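Side-chain contact in CRISPR-associated protein, Cse1 family (Acidimicrobium ferrooxidans, PDB 4H3T), which probably serves as the large Cse1 subunit of a type I-E CRISPR Cascade complex, contributing to recognition of invading DNA: residues D92-R97 with A236-P241. The protein carries 1 engineered substitution. Sequence-based numbering, arbitrary orientation.
Sequences DDYFAR and AWERDP
Tyr-94 meets the 236-241 loop through its hydroxyl, which both Trp-237 and Glu-238 hold. The indole donates: Trp-237 NE1 lies 2.8 Å from Tyr-94 OH. Its N-H...O angle of 164° makes the bond nearly straight, and the oxygen sits almost in the indole plane. The phenol in turn gives its proton to the carboxylate, with Tyr-94 OH 2.7 Å from Glu-238 OE2. That oxygen is reached on its anti side, 20° out of the carboxylate plane. One buried hydroxyl oxygen is thus both acceptor and donor, which fixes the direction of its O-H. Both partners lie at the edge of the phenol ring, near its plane, so the carboxylate does not stack on it; Glu-238 OE2 also comes within 3.5 Å of Tyr-94 CE1. With chi1 at -174°, CG stands opposite the backbone N and the ring carries OH out to the loop.

The tight part is confined to this polar junction, and the two segments bury 109 Å² together. On the looser side Arg-97 is exposed, its NH2 still 6.8 Å from Glu-238 OE1, too far for a salt bridge. Glu-238 OE2, which takes the tyrosine's O-H, also forms a salt bridge with Arg-66 NE of helix 52-68, probably stabilising its negative charge, while Leu-63 and Ile-67 of that helix touch Tyr-94. The arrangement is a short Trp-Tyr-Glu hydrogen-bond chain, in which a bifunctional tyrosine hydroxyl joins helix 88-98 to the loop before strand 248-249 of this Cse1-family protein.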
loop_
_atom_site.group_PDB
_atom_site.type_symbol
_atom_site.label_atom_id
_atom_site.label_comp_id
_atom_site.label_asym_id
_atom_site.label_seq_id
_atom_site.Cartn_x
_atom_site.Cartn_y
_atom_site.Cartn_z
ATOM N N ASP A 92 -27.998 3.097 11.144
ATOM C CA ASP A 92 -29.163 3.795 10.584
ATOM C C ASP A 92 -29.382 5.182 11.218
ATOM O O ASP A 92 -29.721 6.097 10.484
ATOM C CB ASP A 92 -30.433 2.923 10.661
ATOM C CG ASP A 92 -30.393 1.769 9.655
ATOM O OD1 ASP A 92 -29.717 1.908 8.589
ATOM O OD2 ASP A 92 -30.985 0.712 9.939
ATOM N N ASP A 93 -29.084 5.385 12.501
ATOM C CA ASP A 93 -29.160 6.737 13.074
ATOM C C ASP A 93 -28.137 7.673 12.389
ATOM O O ASP A 93 -28.463 8.808 12.066
ATOM C CB ASP A 93 -28.886 6.730 14.601
ATOM C CG ASP A 93 -29.959 6.107 15.457
ATOM O OD1 ASP A 93 -31.094 5.880 14.934
ATOM O OD2 ASP A 93 -29.665 5.812 16.648
ATOM N N TYR A 94 -26.925 7.182 12.135
ATOM C CA TYR A 94 -25.909 8.020 11.479
ATOM C C TYR A 94 -26.350 8.383 10.056
ATOM O O TYR A 94 -26.350 9.564 9.714
ATOM C CB TYR A 94 -24.529 7.345 11.489
ATOM C CG TYR A 94 -23.438 8.242 10.950
ATOM C CD1 TYR A 94 -22.816 9.183 11.763
ATOM C CD2 TYR A 94 -23.089 8.206 9.612
ATOM C CE1 TYR A 94 -21.853 10.037 11.257
ATOM C CE2 TYR A 94 -22.199 9.115 9.074
ATOM C CZ TYR A 94 -21.543 9.996 9.901
ATOM O OH TYR A 94 -20.614 10.831 9.339
ATOM N N PHE A 95 -26.732 7.392 9.236
ATOM C CA PHE A 95 -27.123 7.681 7.840
ATOM C C PHE A 95 -28.438 8.440 7.753
ATOM O O PHE A 95 -28.572 9.232 6.822
ATOM C CB PHE A 95 -27.154 6.413 6.970
ATOM C CG PHE A 95 -25.777 5.928 6.624
ATOM C CD1 PHE A 95 -24.877 6.757 5.962
ATOM C CD2 PHE A 95 -25.343 4.666 7.020
ATOM C CE1 PHE A 95 -23.610 6.308 5.636
ATOM C CE2 PHE A 95 -24.034 4.242 6.741
ATOM C CZ PHE A 95 -23.165 5.093 6.112
ATOM N N ALA A 96 -29.342 8.352 8.745
ATOM C CA ALA A 96 -30.546 9.211 8.729
ATOM C C ALA A 96 -30.086 10.666 8.906
ATOM O O ALA A 96 -30.537 11.527 8.173
ATOM C CB ALA A 96 -31.539 8.812 9.833
ATOM N N ARG A 97 -29.120 10.928 9.812
ATOM C CA ARG A 97 -28.608 12.296 10.018
ATOM C C ARG A 97 -27.823 12.849 8.815
ATOM O O ARG A 97 -27.937 14.025 8.533
ATOM C CB ARG A 97 -27.700 12.353 11.275
ATOM C CG ARG A 97 -26.912 13.649 11.556
ATOM C CD ARG A 97 -27.736 14.767 12.165
ATOM N NE ARG A 97 -26.952 15.976 12.468
ATOM C CZ ARG A 97 -26.606 16.930 11.595
ATOM N NH1 ARG A 97 -26.934 16.827 10.310
ATOM N NH2 ARG A 97 -25.910 17.985 12.000
ATOM N N ALA A 236 -15.032 14.870 5.830
ATOM C CA ALA A 236 -15.323 15.902 4.851
ATOM C C ALA A 236 -16.832 16.172 4.662
ATOM O O ALA A 236 -17.210 17.340 4.520
ATOM C CB ALA A 236 -14.676 15.571 3.519
ATOM N N TRP A 237 -17.649 15.126 4.662
ATOM C CA TRP A 237 -19.107 15.245 4.460
ATOM C C TRP A 237 -19.824 15.799 5.682
ATOM O O TRP A 237 -20.973 16.136 5.534
ATOM C CB TRP A 237 -19.770 13.919 4.028
ATOM C CG TRP A 237 -19.590 12.822 4.999
ATOM C CD1 TRP A 237 -20.233 12.651 6.198
ATOM C CD2 TRP A 237 -18.572 11.826 4.937
ATOM N NE1 TRP A 237 -19.772 11.529 6.808
ATOM C CE2 TRP A 237 -18.701 11.033 6.088
ATOM C CE3 TRP A 237 -17.601 11.491 3.988
ATOM C CZ2 TRP A 237 -17.864 9.955 6.335
ATOM C CZ3 TRP A 237 -16.769 10.424 4.245
ATOM C CH2 TRP A 237 -16.956 9.628 5.383
ATOM N N GLU A 238 -19.172 15.952 6.853
ATOM C CA GLU A 238 -19.756 16.637 8.003
ATOM C C GLU A 238 -19.293 18.049 8.011
ATOM O O GLU A 238 -19.821 18.832 8.744
ATOM C CB GLU A 238 -19.390 15.960 9.341
ATOM C CG GLU A 238 -20.017 14.584 9.469
ATOM C CD GLU A 238 -19.897 14.017 10.857
ATOM O OE1 GLU A 238 -19.908 14.796 11.829
ATOM O OE2 GLU A 238 -19.778 12.780 10.974
ATOM N N ARG A 239 -18.276 18.394 7.233
ATOM C CA ARG A 239 -17.783 19.777 7.205
ATOM C C ARG A 239 -18.567 20.579 6.150
ATOM O O ARG A 239 -19.297 20.025 5.325
ATOM C CB ARG A 239 -16.259 19.742 6.917
ATOM C CG ARG A 239 -15.503 18.972 8.000
ATOM C CD ARG A 239 -14.117 18.433 7.537
ATOM N NE ARG A 239 -13.081 19.332 8.013
ATOM C CZ ARG A 239 -12.423 19.231 9.161
ATOM N NH1 ARG A 239 -11.536 20.149 9.503
ATOM N NH2 ARG A 239 -12.614 18.188 9.956
ATOM N N ASP A 240 -18.446 21.872 6.210
ATOM C CA ASP A 240 -19.019 22.717 5.177
ATOM C C ASP A 240 -18.454 22.311 3.803
ATOM O O ASP A 240 -17.246 22.019 3.705
ATOM C CB ASP A 240 -18.661 24.176 5.395
ATOM C CG ASP A 240 -19.296 24.823 6.602
ATOM O OD1 ASP A 240 -20.324 24.297 7.086
ATOM O OD2 ASP A 240 -18.745 25.826 7.081
ATOM N N PRO A 241 -19.301 22.286 2.783
ATOM C CA PRO A 241 -18.807 21.965 1.449
ATOM C C PRO A 241 -17.728 22.957 1.020
ATOM O O PRO A 241 -17.786 24.136 1.369
ATOM C CB PRO A 241 -20.058 22.089 0.545
ATOM C CG PRO A 241 -21.055 22.806 1.368
ATOM C CD PRO A 241 -20.746 22.603 2.778
#